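Long-range contact in carbamate kinase (Mycoplasma penetrans, PDB 4AXS), which probably catalyses phosphoryl transfer from carbamoyl phosphate to ADP, yielding ATP in the last step of the arginine deiminase pathway: residues 254-259 with 324-329. Residues are numbered along the deposited sequence; the frame is centred on the assembly and turned at random.
Sequences VDYVYV and GLSGTK
Thr328 and Val257 meet where a loop leaving the central sheet of the amino acid kinase fold meets the chain entering an edge strand of the same sheet: residues 254-259 run from the loop after strand 247-251 into the small hairpin strand 258-259, while 324-329 lead into 328-330, an edge strand of that sheet within the chain. The pair illustrates how a threonine hydroxyl can join a loop to a neighbouring sheet edge with a side-chain bond. Val257 N donates to Thr328 OG1 over 3.0 Å, a nearly straight bond at 161°. With OG1 anti to its own carbonyl carbon (chi1 -64°), the hydroxyl reaches the Val257 amide and also hydrogen-bonds Leu269 O, so it links the loop, the hairpin and the sheet edge. Around this bond the packing is close. The two side chains cross at about a right angle, Val257 CG1 lying 3.4 Å from Thr328 CB and 3.7 Å from Thr328 CG2, and Phe286 and Leu269 add further cover to the valine. Tyr256, with its CG beside the backbone N (chi1 -54°), continues the tight part along the turn that precedes Thr328. Buried Gly327, at positive phi, presents its backbone to the ring: Gly327 O comes obliquely to Tyr256 CD1 at 3.3 Å, whereas Thr328 OG1 sits near the ring plane at the edge. Gly327 N also makes a weak, bent bond to Asp255 O, whose modelled position is less certain.

Beyond the ring the contact becomes looser. Leu325, whose CB points away, is exposed, and Tyr256 OH stops 3.5 Å from Leu325 O.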
ATOM      1  N   VAL A 254      -1.907 -24.789 -13.936  1.00 45.95           N
ATOM      2  CA  VAL A 254      -1.806 -25.780 -15.010  1.00 50.68           C
ATOM      3  C   VAL A 254      -0.385 -25.919 -15.541  1.00 50.14           C
ATOM      4  O   VAL A 254       0.371 -24.956 -15.583  1.00 52.85           O
ATOM      5  CB  VAL A 254      -2.742 -25.451 -16.202  1.00 51.45           C
ATOM      6  CG1 VAL A 254      -4.174 -25.214 -15.723  1.00 51.80           C
ATOM      7  CG2 VAL A 254      -2.214 -24.256 -17.001  1.00 45.39           C
ATOM      8  N   ASP A 255      -0.030 -27.128 -15.954  1.00 52.94           N
ATOM      9  CA  ASP A 255       1.265 -27.376 -16.588  1.00 53.66           C
ATOM     10  C   ASP A 255       1.311 -26.844 -18.028  1.00 51.61           C
ATOM     11  O   ASP A 255       2.337 -26.318 -18.474  1.00 47.33           O
ATOM     12  CB  ASP A 255       1.594 -28.867 -16.552  1.00 52.34           C
ATOM     13  CG  ASP A 255       0.491 -29.720 -17.156  1.00 60.60           C
ATOM     14  OD1 ASP A 255      -0.664 -29.231 -17.230  1.00 56.71           O
ATOM     15  OD2 ASP A 255       0.782 -30.876 -17.563  1.00 57.31           O
ATOM     16  N   TYR A 256       0.192 -26.984 -18.741  1.00 51.77           N
ATOM     17  CA  TYR A 256       0.030 -26.423 -20.085  1.00 51.35           C
ATOM     18  C   TYR A 256      -1.399 -25.949 -20.274  1.00 53.85           C
ATOM     19  O   TYR A 256      -2.325 -26.446 -19.609  1.00 53.86           O
ATOM     20  CB  TYR A 256       0.333 -27.473 -21.165  1.00 51.92           C
ATOM     21  CG  TYR A 256       1.681 -28.126 -21.019  1.00 44.93           C
ATOM     22  CD1 TYR A 256       2.812 -27.568 -21.603  1.00 43.10           C
ATOM     23  CD2 TYR A 256       1.824 -29.293 -20.288  1.00 46.11           C
ATOM     24  CE1 TYR A 256       4.051 -28.159 -21.463  1.00 46.05           C
ATOM     25  CE2 TYR A 256       3.055 -29.897 -20.143  1.00 49.44           C
ATOM     26  CZ  TYR A 256       4.166 -29.328 -20.730  1.00 50.34           C
ATOM     27  OH  TYR A 256       5.390 -29.935 -20.578  1.00 53.46           O
ATOM     28  N   VAL A 257      -1.599 -25.000 -21.182  1.00 48.69           N
ATOM     29  CA  VAL A 257      -2.962 -24.712 -21.598  1.00 51.21           C
ATOM     30  C   VAL A 257      -3.334 -25.717 -22.685  1.00 45.78           C
ATOM     31  O   VAL A 257      -2.597 -25.916 -23.643  1.00 47.21           O
ATOM     32  CB  VAL A 257      -3.179 -23.245 -22.058  1.00 49.26           C
ATOM     33  CG1 VAL A 257      -1.864 -22.460 -22.027  1.00 44.50           C
ATOM     34  CG2 VAL A 257      -3.878 -23.186 -23.443  1.00 39.70           C
ATOM     35  N   TYR A 258      -4.470 -26.374 -22.507  1.00 49.84           N
ATOM     36  CA  TYR A 258      -4.894 -27.403 -23.441  1.00 54.09           C
ATOM     37  C   TYR A 258      -5.929 -26.884 -24.435  1.00 51.35           C
ATOM     38  O   TYR A 258      -6.616 -25.892 -24.182  1.00 47.24           O
ATOM     39  CB  TYR A 258      -5.413 -28.628 -22.683  1.00 49.25           C
ATOM     40  CG  TYR A 258      -4.312 -29.431 -22.018  1.00 57.47           C
ATOM     41  CD1 TYR A 258      -3.736 -29.007 -20.829  1.00 55.72           C
ATOM     42  CD2 TYR A 258      -3.837 -30.610 -22.588  1.00 61.25           C
ATOM     43  CE1 TYR A 258      -2.727 -29.732 -20.221  1.00 53.69           C
ATOM     44  CE2 TYR A 258      -2.827 -31.345 -21.983  1.00 56.79           C
ATOM     45  CZ  TYR A 258      -2.274 -30.896 -20.798  1.00 61.65           C
ATOM     46  OH  TYR A 258      -1.264 -31.617 -20.188  1.00 64.44           O
ATOM     47  N   VAL A 259      -6.002 -27.539 -25.588  1.00 51.05           N
ATOM     48  CA  VAL A 259      -7.112 -27.323 -26.506  1.00 53.40           C
ATOM     49  C   VAL A 259      -7.882 -28.640 -26.663  1.00 51.14           C
ATOM     50  O   VAL A 259      -7.311 -29.718 -26.512  1.00 51.14           O
ATOM     51  CB  VAL A 259      -6.659 -26.713 -27.870  1.00 52.07           C
ATOM     52  CG1 VAL A 259      -6.307 -25.226 -27.699  1.00 46.71           C
ATOM     53  CG2 VAL A 259      -5.480 -27.492 -28.468  1.00 41.91           C
ATOM     54  N   GLY A 324      11.405 -23.940 -21.691  1.00 72.57           N
ATOM     55  CA  GLY A 324      10.638 -24.777 -22.599  1.00 69.51           C
ATOM     56  C   GLY A 324      10.161 -26.085 -21.997  1.00 68.76           C
ATOM     57  O   GLY A 324       9.245 -26.719 -22.526  1.00 67.85           O
ATOM     58  N   LEU A 325      10.766 -26.479 -20.880  1.00 66.18           N
ATOM     59  CA  LEU A 325      10.511 -27.787 -20.286  1.00 63.20           C
ATOM     60  C   LEU A 325       9.105 -27.932 -19.711  1.00 63.38           C
ATOM     61  O   LEU A 325       8.642 -29.049 -19.493  1.00 65.27           O
ATOM     62  CB  LEU A 325      11.557 -28.114 -19.215  1.00 67.23           C
ATOM     63  CG  LEU A 325      13.032 -27.947 -19.608  1.00 70.57           C
ATOM     64  CD1 LEU A 325      13.928 -28.750 -18.665  1.00 62.07           C
ATOM     65  CD2 LEU A 325      13.273 -28.351 -21.062  1.00 65.77           C
ATOM     66  N   SER A 326       8.429 -26.818 -19.449  1.00 60.73           N
ATOM     67  CA  SER A 326       7.025 -26.884 -19.047  1.00 53.27           C
ATOM     68  C   SER A 326       6.256 -25.645 -19.492  1.00 52.03           C
ATOM     69  O   SER A 326       6.829 -24.703 -20.056  1.00 53.48           O
ATOM     70  CB  SER A 326       6.878 -27.120 -17.538  1.00 53.44           C
ATOM     71  OG  SER A 326       5.589 -27.629 -17.206  1.00 48.64           O
ATOM     72  N   GLY A 327       4.949 -25.662 -19.267  1.00 43.22           N
ATOM     73  CA  GLY A 327       4.131 -24.508 -19.583  1.00 51.38           C
ATOM     74  C   GLY A 327       4.029 -24.173 -21.063  1.00 54.81           C
ATOM     75  O   GLY A 327       4.645 -24.818 -21.918  1.00 50.25           O
ATOM     76  N   THR A 328       3.246 -23.139 -21.358  1.00 52.42           N
ATOM     77  CA  THR A 328       2.909 -22.791 -22.725  1.00 46.41           C
ATOM     78  C   THR A 328       3.474 -21.436 -23.085  1.00 48.41           C
ATOM     79  O   THR A 328       3.036 -20.417 -22.545  1.00 54.84           O
ATOM     80  CB  THR A 328       1.388 -22.741 -22.918  1.00 49.06           C
ATOM     81  OG1 THR A 328       0.820 -24.049 -22.709  1.00 47.69           O
ATOM     82  CG2 THR A 328       1.056 -22.242 -24.316  1.00 43.75           C
ATOM     83  N   LYS A 329       4.447 -21.417 -23.991  1.00 45.34           N
ATOM     84  CA  LYS A 329       5.045 -20.165 -24.439  1.00 45.59           C
ATOM     85  C   LYS A 329       4.181 -19.528 -25.525  1.00 46.90           C
ATOM     86  O   LYS A 329       3.711 -20.216 -26.434  1.00 47.79           O
ATOM     87  CB  LYS A 329       6.459 -20.409 -24.955  1.00 49.48           C
ATOM     88  CG  LYS A 329       7.264 -19.154 -25.249  1.00 50.04           C
ATOM     89  CD  LYS A 329       8.325 -19.430 -26.304  1.00 50.83           C
ATOM     90  CE  LYS A 329       9.593 -18.609 -26.073  1.00 56.14           C
ATOM     91  NZ  LYS A 329      10.683 -19.408 -25.421  1.00 59.30           N
TER